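PDB 3E1T: halogenase from Chondromyces crocatus, which binds FAD and probably uses the flavin to chlorinate an intermediate or precursor of the chondrochlorens, as expected of an FAD-dependent halogenase. Local coordinates for residues V363-N369 and A379-I383; I210-A214 and C259-Y265; V178-S184 and S287-F293. The contacts are given in a common frame with arbitrary orientation. Residues are numbered along the deposited sequence.

Contact 1: V363-N369 and A379-I383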
ATOM      1  N   VAL A 363      12.523  -2.767  -6.028  1.00 26.09           N
ATOM      2  CA  VAL A 363      13.970  -2.483  -6.010  1.00 25.58           C
ATOM      3  C   VAL A 363      14.497  -2.669  -7.447  1.00 26.55           C
ATOM      4  O   VAL A 363      15.121  -1.760  -8.000  1.00 27.09           O
ATOM      5  CB  VAL A 363      14.777  -3.374  -4.986  1.00 25.45           C
ATOM      6  CG1 VAL A 363      16.324  -3.194  -5.159  1.00 25.03           C
ATOM      7  CG2 VAL A 363      14.397  -3.062  -3.532  1.00 23.22           C
ATOM      8  N   ALA A 364      14.215  -3.821  -8.063  1.00 27.32           N
ATOM      9  CA  ALA A 364      14.647  -4.061  -9.453  1.00 28.03           C
ATOM     10  C   ALA A 364      14.029  -3.066 -10.456  1.00 28.59           C
ATOM     11  O   ALA A 364      14.701  -2.650 -11.406  1.00 28.63           O
ATOM     12  CB  ALA A 364      14.388  -5.525  -9.878  1.00 28.38           C
ATOM     13  N   PHE A 365      12.771  -2.664 -10.228  1.00 28.46           N
ATOM     14  CA  PHE A 365      12.095  -1.700 -11.099  1.00 28.08           C
ATOM     15  C   PHE A 365      12.702  -0.298 -11.014  1.00 28.35           C
ATOM     16  O   PHE A 365      12.892   0.361 -12.044  1.00 28.12           O
ATOM     17  CB  PHE A 365      10.586  -1.644 -10.824  1.00 27.65           C
ATOM     18  CG  PHE A 365       9.806  -0.938 -11.894  1.00 27.67           C
ATOM     19  CD1 PHE A 365       9.631  -1.523 -13.151  1.00 26.35           C
ATOM     20  CD2 PHE A 365       9.257   0.311 -11.667  1.00 24.12           C
ATOM     21  CE1 PHE A 365       8.915  -0.869 -14.147  1.00 24.23           C
ATOM     22  CE2 PHE A 365       8.535   0.958 -12.663  1.00 24.33           C
ATOM     23  CZ  PHE A 365       8.372   0.364 -13.903  1.00 25.44           C
ATOM     24  N   TYR A 366      12.981   0.165  -9.794  1.00 27.67           N
ATOM     25  CA  TYR A 366      13.740   1.401  -9.601  1.00 27.75           C
ATOM     26  C   TYR A 366      15.128   1.334 -10.276  1.00 29.46           C
ATOM     27  O   TYR A 366      15.555   2.293 -10.916  1.00 28.89           O
ATOM     28  CB  TYR A 366      13.910   1.694  -8.113  1.00 26.23           C
ATOM     29  CG  TYR A 366      12.841   2.584  -7.514  1.00 24.06           C
ATOM     30  CD1 TYR A 366      11.586   2.085  -7.197  1.00 22.60           C
ATOM     31  CD2 TYR A 366      13.094   3.935  -7.268  1.00 22.45           C
ATOM     32  CE1 TYR A 366      10.591   2.924  -6.628  1.00 21.46           C
ATOM     33  CE2 TYR A 366      12.132   4.758  -6.702  1.00 23.93           C
ATOM     34  CZ  TYR A 366      10.880   4.238  -6.379  1.00 21.87           C
ATOM     35  OH  TYR A 366       9.923   5.069  -5.840  1.00 23.22           O
ATOM     36  N   ASP A 367      15.806   0.198 -10.114  1.00 30.85           N
ATOM     37  CA  ASP A 367      17.118  -0.074 -10.726  1.00 33.23           C
ATOM     38  C   ASP A 367      17.105   0.014 -12.256  1.00 34.64           C
ATOM     39  O   ASP A 367      18.093   0.409 -12.846  1.00 34.76           O
ATOM     40  CB  ASP A 367      17.654  -1.445 -10.281  1.00 33.13           C
ATOM     41  CG  ASP A 367      19.025  -1.794 -10.906  1.00 35.12           C
ATOM     42  OD1 ASP A 367      20.076  -1.539 -10.273  1.00 33.87           O
ATOM     43  OD2 ASP A 367      19.044  -2.330 -12.035  1.00 36.56           O
ATOM     44  N   MET A 368      15.993  -0.333 -12.890  1.00 36.40           N
ATOM     45  CA  MET A 368      15.946  -0.376 -14.350  1.00 38.83           C
ATOM     46  C   MET A 368      15.852   0.994 -15.024  1.00 38.48           C
ATOM     47  O   MET A 368      16.160   1.110 -16.211  1.00 38.48           O
ATOM     48  CB  MET A 368      14.835  -1.305 -14.854  1.00 38.84           C
ATOM     49  CG  MET A 368      13.457  -0.687 -14.857  1.00 40.47           C
ATOM     50  SD  MET A 368      12.643  -0.795 -16.466  1.00 43.92           S
ATOM     51  CE  MET A 368      12.242  -2.550 -16.505  1.00 43.23           C
ATOM     52  N   ASN A 369      15.432   2.031 -14.295  1.00 38.35           N
ATOM     53  CA  ASN A 369      15.446   3.366 -14.888  1.00 38.68           C
ATOM     54  C   ASN A 369      16.875   3.862 -15.155  1.00 39.50           C
ATOM     55  O   ASN A 369      17.711   3.921 -14.253  1.00 39.79           O
ATOM     56  CB  ASN A 369      14.672   4.380 -14.051  1.00 38.20           C
ATOM     57  CG  ASN A 369      14.395   5.660 -14.809  1.00 36.67           C
ATOM     58  OD1 ASN A 369      13.716   5.651 -15.826  1.00 34.79           O
ATOM     59  ND2 ASN A 369      14.922   6.768 -14.313  1.00 35.22           N
ATOM     60  N   ALA A 379      21.384   6.691  -6.958  1.00 31.72           N
ATOM     61  CA  ALA A 379      21.367   6.169  -5.587  1.00 31.88           C
ATOM     62  C   ALA A 379      20.312   5.073  -5.356  1.00 31.86           C
ATOM     63  O   ALA A 379      20.238   4.500  -4.262  1.00 32.92           O
ATOM     64  CB  ALA A 379      21.166   7.307  -4.599  1.00 31.71           C
ATOM     65  N   ARG A 380      19.481   4.811  -6.358  1.00 31.20           N
ATOM     66  CA  ARG A 380      18.465   3.764  -6.268  1.00 31.04           C
ATOM     67  C   ARG A 380      18.731   2.639  -7.267  1.00 31.81           C
ATOM     68  O   ARG A 380      17.933   2.356  -8.171  1.00 30.99           O
ATOM     69  CB  ARG A 380      17.064   4.363  -6.374  1.00 30.21           C
ATOM     70  CG  ARG A 380      16.689   5.126  -5.096  1.00 29.49           C
ATOM     71  CD  ARG A 380      15.742   6.273  -5.369  1.00 26.76           C
ATOM     72  NE  ARG A 380      15.456   7.063  -4.160  1.00 26.50           N
ATOM     73  CZ  ARG A 380      16.248   8.001  -3.653  1.00 26.18           C
ATOM     74  NH1 ARG A 380      17.402   8.297  -4.237  1.00 23.36           N
ATOM     75  NH2 ARG A 380      15.887   8.662  -2.557  1.00 27.19           N
ATOM     76  N   LYS A 381      19.880   1.996  -7.060  1.00 33.11           N
ATOM     77  CA  LYS A 381      20.355   0.905  -7.905  1.00 34.48           C
ATOM     78  C   LYS A 381      20.608  -0.339  -7.069  1.00 35.16           C
ATOM     79  O   LYS A 381      20.904  -0.244  -5.880  1.00 34.61           O
ATOM     80  CB  LYS A 381      21.630   1.326  -8.664  1.00 34.86           C
ATOM     81  CG  LYS A 381      21.402   2.405  -9.743  1.00 35.55           C
ATOM     82  CD  LYS A 381      20.497   1.934 -10.896  1.00 37.45           C
ATOM     83  CE  LYS A 381      19.800   3.089 -11.648  1.00 38.88           C
ATOM     84  NZ  LYS A 381      18.448   3.521 -11.048  1.00 38.89           N
ATOM     85  N   ILE A 382      20.474  -1.504  -7.692  1.00 37.04           N
ATOM     86  CA  ILE A 382      20.756  -2.769  -7.019  1.00 39.39           C
ATOM     87  C   ILE A 382      22.229  -2.818  -6.642  1.00 41.83           C
ATOM     88  O   ILE A 382      23.090  -2.500  -7.454  1.00 41.91           O
ATOM     89  CB  ILE A 382      20.341  -3.980  -7.879  1.00 38.99           C
ATOM     90  CG1 ILE A 382      18.816  -4.173  -7.795  1.00 38.21           C
ATOM     91  CG2 ILE A 382      21.089  -5.250  -7.457  1.00 39.12           C
ATOM     92  CD1 ILE A 382      18.249  -5.149  -8.817  1.00 34.24           C
ATOM     93  N   ILE A 383      22.502  -3.169  -5.390  1.00 44.81           N
ATOM     94  CA  ILE A 383      23.870  -3.258  -4.898  1.00 48.09           C
ATOM     95  C   ILE A 383      24.323  -4.701  -5.044  1.00 50.09           C
ATOM     96  O   ILE A 383      23.897  -5.591  -4.298  1.00 50.39           O
ATOM     97  CB  ILE A 383      24.011  -2.702  -3.453  1.00 48.19           C
ATOM     98  CG1 ILE A 383      23.998  -1.168  -3.504  1.00 48.85           C
ATOM     99  CG2 ILE A 383      25.305  -3.181  -2.793  1.00 48.75           C
ATOM    100  CD1 ILE A 383      23.699  -0.486  -2.194  1.00 50.59           C
TER
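This is a helix-to-loop contact, part polar and part apolar, in which the C-terminal end of the long helix 340-368 is met by the loop that leads from helix 375-378 to helix 386-397. The nearest CA atoms are those of D367 and K381, 4.4 Å apart. D367 reaches across to the loop: its OD1 accepts a short, nearly straight hydrogen bond from the backbone N of I382, at 2.6 Å. K381 sends its amine the other way. The strongest partner of NZ is W377 O, just outside the segments; it also donates to Y366 O and to R380 O in its own segment, both at 3.1 Å, and weakly to N369 O at 3.3 Å. One turn back, I382 lies on the helix, CG1 against V363 CG1 at 3.8 Å and CD1 against A364 CB at 4.0 Å. The lysine amine thus draws together carbonyl oxygens from the helix end and the loop, tying one to the other, while the D367 carboxylate holds the loop's backbone.

Contact 2: I210-A214 and C259-Y265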
ATOM      1  N   ILE A 210      -3.440   4.501 -15.035  1.00 37.73           N
ATOM      2  CA  ILE A 210      -2.480   5.316 -14.305  1.00 36.03           C
ATOM      3  C   ILE A 210      -1.286   5.591 -15.214  1.00 35.27           C
ATOM      4  O   ILE A 210      -0.884   4.730 -16.019  1.00 35.01           O
ATOM      5  CB  ILE A 210      -2.025   4.646 -12.963  1.00 35.91           C
ATOM      6  CG1 ILE A 210      -1.103   5.580 -12.167  1.00 35.00           C
ATOM      7  CG2 ILE A 210      -1.362   3.295 -13.223  1.00 35.23           C
ATOM      8  CD1 ILE A 210      -0.780   5.108 -10.731  1.00 35.74           C
ATOM      9  N   LEU A 211      -0.752   6.799 -15.101  1.00 34.14           N
ATOM     10  CA  LEU A 211       0.500   7.162 -15.739  1.00 33.58           C
ATOM     11  C   LEU A 211       1.549   7.459 -14.660  1.00 33.00           C
ATOM     12  O   LEU A 211       1.287   8.225 -13.730  1.00 32.83           O
ATOM     13  CB  LEU A 211       0.303   8.395 -16.631  1.00 33.47           C
ATOM     14  CG  LEU A 211       1.552   9.118 -17.155  1.00 33.76           C
ATOM     15  CD1 LEU A 211       2.244   8.327 -18.263  1.00 34.34           C
ATOM     16  CD2 LEU A 211       1.191  10.527 -17.645  1.00 34.16           C
ATOM     17  N   SER A 212       2.718   6.836 -14.781  1.00 32.48           N
ATOM     18  CA  SER A 212       3.861   7.141 -13.919  1.00 32.33           C
ATOM     19  C   SER A 212       5.042   7.508 -14.796  1.00 32.06           C
ATOM     20  O   SER A 212       5.344   6.800 -15.771  1.00 32.17           O
ATOM     21  CB  SER A 212       4.227   5.951 -13.029  1.00 31.76           C
ATOM     22  OG  SER A 212       3.080   5.415 -12.385  1.00 34.15           O
ATOM     23  N   ALA A 213       5.711   8.599 -14.444  1.00 31.42           N
ATOM     24  CA  ALA A 213       6.753   9.158 -15.282  1.00 31.40           C
ATOM     25  C   ALA A 213       8.001   9.605 -14.507  1.00 31.35           C
ATOM     26  O   ALA A 213       7.943  10.500 -13.663  1.00 31.59           O
ATOM     27  CB  ALA A 213       6.178  10.322 -16.117  1.00 31.45           C
ATOM     28  N   ALA A 214       9.128   8.982 -14.821  1.00 31.20           N
ATOM     29  CA  ALA A 214      10.419   9.342 -14.253  1.00 31.85           C
ATOM     30  C   ALA A 214      10.969  10.639 -14.854  1.00 32.43           C
ATOM     31  O   ALA A 214      10.802  10.902 -16.052  1.00 32.58           O
ATOM     32  CB  ALA A 214      11.402   8.208 -14.466  1.00 31.85           C
ATOM     33  N   CYS A 259       9.111  17.826 -15.884  1.00 41.30           N
ATOM     34  CA  CYS A 259       8.731  16.512 -16.396  1.00 41.29           C
ATOM     35  C   CYS A 259       7.825  16.674 -17.623  1.00 41.43           C
ATOM     36  O   CYS A 259       6.616  16.851 -17.479  1.00 41.69           O
ATOM     37  CB  CYS A 259       8.034  15.688 -15.307  1.00 40.97           C
ATOM     38  SG  CYS A 259       7.567  14.023 -15.837  1.00 40.49           S
ATOM     39  N   PRO A 260       8.414  16.639 -18.835  1.00 41.75           N
ATOM     40  CA  PRO A 260       7.689  16.869 -20.096  1.00 41.59           C
ATOM     41  C   PRO A 260       6.244  16.345 -20.178  1.00 41.72           C
ATOM     42  O   PRO A 260       5.322  17.151 -20.376  1.00 41.97           O
ATOM     43  CB  PRO A 260       8.589  16.196 -21.126  1.00 41.63           C
ATOM     44  CG  PRO A 260       9.954  16.484 -20.612  1.00 42.08           C
ATOM     45  CD  PRO A 260       9.853  16.420 -19.087  1.00 41.72           C
ATOM     46  N   ILE A 261       6.036  15.035 -20.026  1.00 41.21           N
ATOM     47  CA  ILE A 261       4.679  14.482 -20.134  1.00 41.16           C
ATOM     48  C   ILE A 261       3.700  15.088 -19.121  1.00 40.90           C
ATOM     49  O   ILE A 261       2.548  15.369 -19.462  1.00 40.75           O
ATOM     50  CB  ILE A 261       4.632  12.924 -20.108  1.00 41.22           C
ATOM     51  CG1 ILE A 261       3.191  12.429 -20.311  1.00 41.67           C
ATOM     52  CG2 ILE A 261       5.233  12.361 -18.815  1.00 41.06           C
ATOM     53  CD1 ILE A 261       3.083  11.026 -20.903  1.00 43.16           C
ATOM     54  N   ILE A 262       4.168  15.312 -17.894  1.00 40.42           N
ATOM     55  CA  ILE A 262       3.323  15.894 -16.854  1.00 40.28           C
ATOM     56  C   ILE A 262       3.067  17.372 -17.145  1.00 40.71           C
ATOM     57  O   ILE A 262       1.946  17.857 -16.959  1.00 40.51           O
ATOM     58  CB  ILE A 262       3.930  15.712 -15.426  1.00 40.10           C
ATOM     59  CG1 ILE A 262       4.178  14.225 -15.106  1.00 39.48           C
ATOM     60  CG2 ILE A 262       3.062  16.401 -14.360  1.00 39.43           C
ATOM     61  CD1 ILE A 262       2.962  13.290 -15.247  1.00 38.04           C
ATOM     62  N   LYS A 263       4.102  18.078 -17.599  1.00 41.17           N
ATOM     63  CA  LYS A 263       3.953  19.481 -18.010  1.00 42.15           C
ATOM     64  C   LYS A 263       2.856  19.638 -19.068  1.00 42.36           C
ATOM     65  O   LYS A 263       1.976  20.501 -18.946  1.00 42.26           O
ATOM     66  CB  LYS A 263       5.280  20.057 -18.529  1.00 42.46           C
ATOM     67  CG  LYS A 263       5.192  21.550 -18.903  1.00 43.31           C
ATOM     68  CD  LYS A 263       6.558  22.199 -19.025  1.00 44.57           C
ATOM     69  CE  LYS A 263       6.479  23.581 -19.699  1.00 45.50           C
ATOM     70  NZ  LYS A 263       5.438  24.490 -19.113  1.00 46.83           N
ATOM     71  N   GLU A 264       2.893  18.790 -20.089  1.00 42.61           N
ATOM     72  CA  GLU A 264       1.897  18.875 -21.154  1.00 43.24           C
ATOM     73  C   GLU A 264       0.494  18.436 -20.708  1.00 43.08           C
ATOM     74  O   GLU A 264      -0.499  19.094 -21.033  1.00 43.25           O
ATOM     75  CB  GLU A 264       2.366  18.173 -22.438  1.00 43.54           C
ATOM     76  CG  GLU A 264       2.259  16.670 -22.462  1.00 45.20           C
ATOM     77  CD  GLU A 264       1.967  16.141 -23.867  1.00 47.24           C
ATOM     78  OE1 GLU A 264       2.898  15.606 -24.510  1.00 48.61           O
ATOM     79  OE2 GLU A 264       0.809  16.267 -24.329  1.00 46.51           O
ATOM     80  N   TYR A 265       0.406  17.363 -19.923  1.00 42.40           N
ATOM     81  CA  TYR A 265      -0.900  16.897 -19.471  1.00 41.91           C
ATOM     82  C   TYR A 265      -1.599  17.895 -18.559  1.00 41.99           C
ATOM     83  O   TYR A 265      -2.831  17.893 -18.478  1.00 41.70           O
ATOM     84  CB  TYR A 265      -0.806  15.517 -18.812  1.00 41.72           C
ATOM     85  CG  TYR A 265      -0.836  14.362 -19.792  1.00 42.14           C
ATOM     86  CD1 TYR A 265      -0.013  14.355 -20.917  1.00 42.06           C
ATOM     87  CD2 TYR A 265      -1.676  13.273 -19.590  1.00 42.01           C
ATOM     88  CE1 TYR A 265      -0.025  13.308 -21.814  1.00 42.26           C
ATOM     89  CE2 TYR A 265      -1.703  12.212 -20.492  1.00 42.35           C
ATOM     90  CZ  TYR A 265      -0.867  12.241 -21.601  1.00 42.30           C
ATOM     91  OH  TYR A 265      -0.867  11.205 -22.498  1.00 42.99           O
TER
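Here a short helix lies over a β-sheet, and its grip is entirely apolar, with no hydrogen bond between the two segments. The axes of strand 210-214 and helix 260-265 approach to 9.0 Å, and their N-to-C directions differ by 131°, so the helix runs obliquely against the strand. Two strand residues, L211 and A213, point their side chains at the helix. L211 is the bump: its CD2 pushes in among three helix side chains, 3.8 Å from I261 CD1, 4.1 Å from I262 CD1 and 4.4 Å from Y265 CE2. A213 is the hollow. With only a methyl group at this position, I261 can settle close, CG2 to A213 CB at 3.5 Å, and the same CB meets the sulfur of C259, the N-cap residue, with SG at 4.0 Å. I261 therefore spans both strand positions, CD1 on the leucine and CG2 on the alanine, while I262 flanks it with CD1 4.5 Å from A213 CB. The neighbouring strand 218-224 widens the bed: F220 touches C259 and I262, and the ring of Y222 meets that of Y265 edge to face. This is classic helix-on-sheet packing, with strand 210-215 lying between 75-82 and 218-224 and the helix covering one face of a large, mostly antiparallel mixed sheet.

Contact 3: V178-S184 and S287-F293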
ATOM      1  N   VAL A 178       3.332  -4.454  19.418  1.00 32.97           N
ATOM      2  CA  VAL A 178       3.589  -5.729  18.730  1.00 32.12           C
ATOM      3  C   VAL A 178       5.053  -5.897  18.272  1.00 31.91           C
ATOM      4  O   VAL A 178       5.646  -6.975  18.444  1.00 31.94           O
ATOM      5  CB  VAL A 178       2.626  -5.956  17.526  1.00 32.23           C
ATOM      6  CG1 VAL A 178       3.046  -7.154  16.722  1.00 31.45           C
ATOM      7  CG2 VAL A 178       1.182  -6.134  17.999  1.00 32.67           C
ATOM      8  N   GLY A 179       5.621  -4.858  17.670  1.00 30.88           N
ATOM      9  CA  GLY A 179       6.977  -4.939  17.119  1.00 30.59           C
ATOM     10  C   GLY A 179       7.603  -3.583  16.892  1.00 30.40           C
ATOM     11  O   GLY A 179       6.960  -2.554  17.138  1.00 30.76           O
ATOM     12  N   GLU A 180       8.857  -3.577  16.439  1.00 29.41           N
ATOM     13  CA  GLU A 180       9.562  -2.340  16.116  1.00 29.92           C
ATOM     14  C   GLU A 180       9.391  -2.037  14.617  1.00 28.42           C
ATOM     15  O   GLU A 180       9.542  -2.913  13.779  1.00 27.36           O
ATOM     16  CB  GLU A 180      11.055  -2.477  16.459  1.00 30.11           C
ATOM     17  CG  GLU A 180      11.892  -1.230  16.151  1.00 32.53           C
ATOM     18  CD  GLU A 180      13.392  -1.504  16.026  1.00 34.06           C
ATOM     19  OE1 GLU A 180      13.851  -2.619  16.376  1.00 38.82           O
ATOM     20  OE2 GLU A 180      14.117  -0.592  15.550  1.00 41.27           O
ATOM     21  N   ARG A 181       9.075  -0.797  14.282  1.00 27.73           N
ATOM     22  CA  ARG A 181       9.013  -0.425  12.870  1.00 27.59           C
ATOM     23  C   ARG A 181      10.452  -0.145  12.397  1.00 27.27           C
ATOM     24  O   ARG A 181      11.196   0.590  13.047  1.00 27.05           O
ATOM     25  CB  ARG A 181       8.094   0.780  12.680  1.00 27.32           C
ATOM     26  CG  ARG A 181       8.120   1.369  11.302  1.00 27.62           C
ATOM     27  CD  ARG A 181       7.367   2.671  11.270  1.00 27.86           C
ATOM     28  NE  ARG A 181       5.925   2.445  11.341  1.00 28.45           N
ATOM     29  CZ  ARG A 181       5.014   3.378  11.102  1.00 28.66           C
ATOM     30  NH1 ARG A 181       5.385   4.614  10.785  1.00 32.10           N
ATOM     31  NH2 ARG A 181       3.732   3.076  11.179  1.00 28.88           N
ATOM     32  N   VAL A 182      10.837  -0.783  11.297  1.00 26.59           N
ATOM     33  CA  VAL A 182      12.184  -0.663  10.730  1.00 26.30           C
ATOM     34  C   VAL A 182      12.065  -0.042   9.329  1.00 26.53           C
ATOM     35  O   VAL A 182      11.395  -0.592   8.479  1.00 25.66           O
ATOM     36  CB  VAL A 182      12.867  -2.066  10.655  1.00 26.47           C
ATOM     37  CG1 VAL A 182      14.189  -2.015   9.907  1.00 25.83           C
ATOM     38  CG2 VAL A 182      13.096  -2.635  12.084  1.00 25.97           C
ATOM     39  N   TYR A 183      12.685   1.119   9.124  1.00 26.68           N
ATOM     40  CA  TYR A 183      12.629   1.822   7.849  1.00 27.40           C
ATOM     41  C   TYR A 183      13.587   1.246   6.806  1.00 27.77           C
ATOM     42  O   TYR A 183      14.706   0.858   7.127  1.00 28.68           O
ATOM     43  CB  TYR A 183      12.865   3.333   8.054  1.00 27.89           C
ATOM     44  CG  TYR A 183      11.811   3.956   8.928  1.00 27.93           C
ATOM     45  CD1 TYR A 183      10.630   4.452   8.375  1.00 28.53           C
ATOM     46  CD2 TYR A 183      11.972   4.020  10.315  1.00 29.53           C
ATOM     47  CE1 TYR A 183       9.635   5.018   9.179  1.00 28.96           C
ATOM     48  CE2 TYR A 183      10.976   4.592  11.131  1.00 30.80           C
ATOM     49  CZ  TYR A 183       9.815   5.079  10.548  1.00 29.14           C
ATOM     50  OH  TYR A 183       8.829   5.644  11.322  1.00 31.47           O
ATOM     51  N   SER A 184      13.113   1.164   5.567  1.00 28.39           N
ATOM     52  CA  SER A 184      13.942   0.805   4.421  1.00 29.00           C
ATOM     53  C   SER A 184      14.853   1.952   4.055  1.00 29.68           C
ATOM     54  O   SER A 184      14.398   3.088   3.944  1.00 29.69           O
ATOM     55  CB  SER A 184      13.067   0.510   3.212  1.00 29.05           C
ATOM     56  OG  SER A 184      13.859   0.444   2.025  1.00 28.67           O
ATOM     57  N   SER A 287       8.227   4.102   3.946  1.00 23.30           N
ATOM     58  CA  SER A 287       8.646   2.720   3.631  1.00 22.87           C
ATOM     59  C   SER A 287       9.259   2.021   4.844  1.00 22.52           C
ATOM     60  O   SER A 287      10.269   2.465   5.357  1.00 22.22           O
ATOM     61  CB  SER A 287       9.631   2.671   2.465  1.00 22.57           C
ATOM     62  OG  SER A 287       9.820   1.314   2.042  1.00 23.05           O
ATOM     63  N   TYR A 288       8.643   0.932   5.290  1.00 22.24           N
ATOM     64  CA  TYR A 288       9.047   0.279   6.549  1.00 23.22           C
ATOM     65  C   TYR A 288       8.401  -1.083   6.673  1.00 23.51           C
ATOM     66  O   TYR A 288       7.461  -1.401   5.949  1.00 22.70           O
ATOM     67  CB  TYR A 288       8.664   1.135   7.778  1.00 22.89           C
ATOM     68  CG  TYR A 288       7.220   1.558   7.778  1.00 23.39           C
ATOM     69  CD1 TYR A 288       6.214   0.656   8.094  1.00 24.21           C
ATOM     70  CD2 TYR A 288       6.856   2.869   7.436  1.00 26.27           C
ATOM     71  CE1 TYR A 288       4.874   1.032   8.071  1.00 23.75           C
ATOM     72  CE2 TYR A 288       5.515   3.255   7.412  1.00 24.41           C
ATOM     73  CZ  TYR A 288       4.534   2.319   7.725  1.00 24.29           C
ATOM     74  OH  TYR A 288       3.206   2.674   7.691  1.00 22.47           O
ATOM     75  N   CYS A 289       8.913  -1.875   7.603  1.00 24.88           N
ATOM     76  CA  CYS A 289       8.315  -3.149   7.956  1.00 26.26           C
ATOM     77  C   CYS A 289       8.495  -3.307   9.460  1.00 27.52           C
ATOM     78  O   CYS A 289       9.467  -2.821  10.033  1.00 28.23           O
ATOM     79  CB  CYS A 289       8.981  -4.299   7.199  1.00 26.02           C
ATOM     80  SG  CYS A 289       8.165  -5.926   7.345  1.00 26.35           S
ATOM     81  N   ASN A 290       7.543  -3.977  10.101  1.00 28.39           N
ATOM     82  CA  ASN A 290       7.645  -4.265  11.523  1.00 28.15           C
ATOM     83  C   ASN A 290       8.352  -5.585  11.800  1.00 27.78           C
ATOM     84  O   ASN A 290       8.273  -6.516  10.996  1.00 27.75           O
ATOM     85  CB  ASN A 290       6.253  -4.223  12.160  1.00 28.66           C
ATOM     86  CG  ASN A 290       5.885  -2.831  12.649  1.00 31.06           C
ATOM     87  OD1 ASN A 290       6.052  -2.524  13.825  1.00 33.24           O
ATOM     88  ND2 ASN A 290       5.408  -1.966  11.738  1.00 33.63           N
ATOM     89  N   THR A 291       9.053  -5.667  12.934  1.00 27.25           N
ATOM     90  CA  THR A 291       9.748  -6.907  13.334  1.00 27.42           C
ATOM     91  C   THR A 291       8.794  -8.053  13.646  1.00 27.36           C
ATOM     92  O   THR A 291       9.198  -9.223  13.662  1.00 27.98           O
ATOM     93  CB  THR A 291      10.698  -6.700  14.547  1.00 27.02           C
ATOM     94  OG1 THR A 291       9.990  -6.041  15.600  1.00 27.25           O
ATOM     95  CG2 THR A 291      11.899  -5.837  14.145  1.00 26.96           C
ATOM     96  N   SER A 292       7.529  -7.716  13.882  1.00 27.56           N
ATOM     97  CA  SER A 292       6.491  -8.710  14.146  1.00 27.48           C
ATOM     98  C   SER A 292       5.143  -8.146  13.744  1.00 26.86           C
ATOM     99  O   SER A 292       4.918  -6.941  13.882  1.00 26.30           O
ATOM    100  CB  SER A 292       6.463  -9.081  15.636  1.00 27.72           C
ATOM    101  OG  SER A 292       5.558 -10.164  15.869  1.00 28.92           O
ATOM    102  N   PHE A 293       4.267  -9.011  13.238  1.00 26.81           N
ATOM    103  CA  PHE A 293       2.898  -8.614  12.850  1.00 27.51           C
ATOM    104  C   PHE A 293       1.824  -9.083  13.840  1.00 28.38           C
ATOM    105  O   PHE A 293       0.652  -8.725  13.696  1.00 27.20           O
ATOM    106  CB  PHE A 293       2.529  -9.113  11.443  1.00 26.99           C
ATOM    107  CG  PHE A 293       3.402  -8.566  10.330  1.00 27.06           C
ATOM    108  CD1 PHE A 293       4.077  -7.352  10.464  1.00 23.86           C
ATOM    109  CD2 PHE A 293       3.508  -9.254   9.125  1.00 23.94           C
ATOM    110  CE1 PHE A 293       4.873  -6.849   9.419  1.00 24.32           C
ATOM    111  CE2 PHE A 293       4.308  -8.760   8.088  1.00 24.05           C
ATOM    112  CZ  PHE A 293       4.980  -7.552   8.240  1.00 24.25           C
TER
HETATM  113  O   HOH W   1       5.748  -0.511  15.766  1.00 31.17           O
HETATM  114  O   HOH W   2       3.842   0.502  12.522  1.00 36.91           O
HETATM  115  O   HOH W   3      11.848   4.866   4.716  1.00 32.78           O
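Two strands, 181-183 and 288-290, pair as an antiparallel β-ladder at the edge of a small three-stranded sheet, with 306-307 on the far side of 288-290. Y288, R181 and T291 lose the most surface to the pairing. R181 and Y288 project from the same face, and the guanidinium lies flat on the tyrosine ring, planes 4° apart, with R181 CZ 3.7 Å from the Y288 ring centroid: a cation-pi stack, extended by a CH-pi contact from R181 CD. The polar ends are held from outside too, R181 NH2 by N170 O and Y288 OH by D303 O. Between the non-hydrogen-bonded pairs R181-N290 and Y183-Y288, V182 and C289 exchange both backbone bonds, V182 N to C289 O at 2.8 Å and C289 N to V182 O at 2.9 Å. T291 carries the pairing past the regular strand, its N donating to E180 O at 2.9 Å. Beside it G179 passes tightly, where a β-carbon would clash with S292 N. What replaces the next backbone acceptor is a side chain: E180 N donates to T291 OG1, 2.8 Å away, at an N-H...O angle of 163°.

The long helix 340-368 ties two of these sites together: its C-terminal end forms contact 1, while R352 and Y355, farther back along it, pack on C289 of contact 3. Those two contacts do not touch, their nearest atoms being about 7 Å apart. Contact 1 does meet contact 2, through N369 OD1 against A214 CB at 3.7 Å, although their centres are 20 Å apart. Contacts 2 and 3 lie on opposite sides of the chain's centre, 33 Å between centres, yet contact 2 is nested within the loop that contact 3 closes. None touches the flavin: the side chains of Y288, Y366 and L211 stand about 8, 9 and 12 Å from FAD.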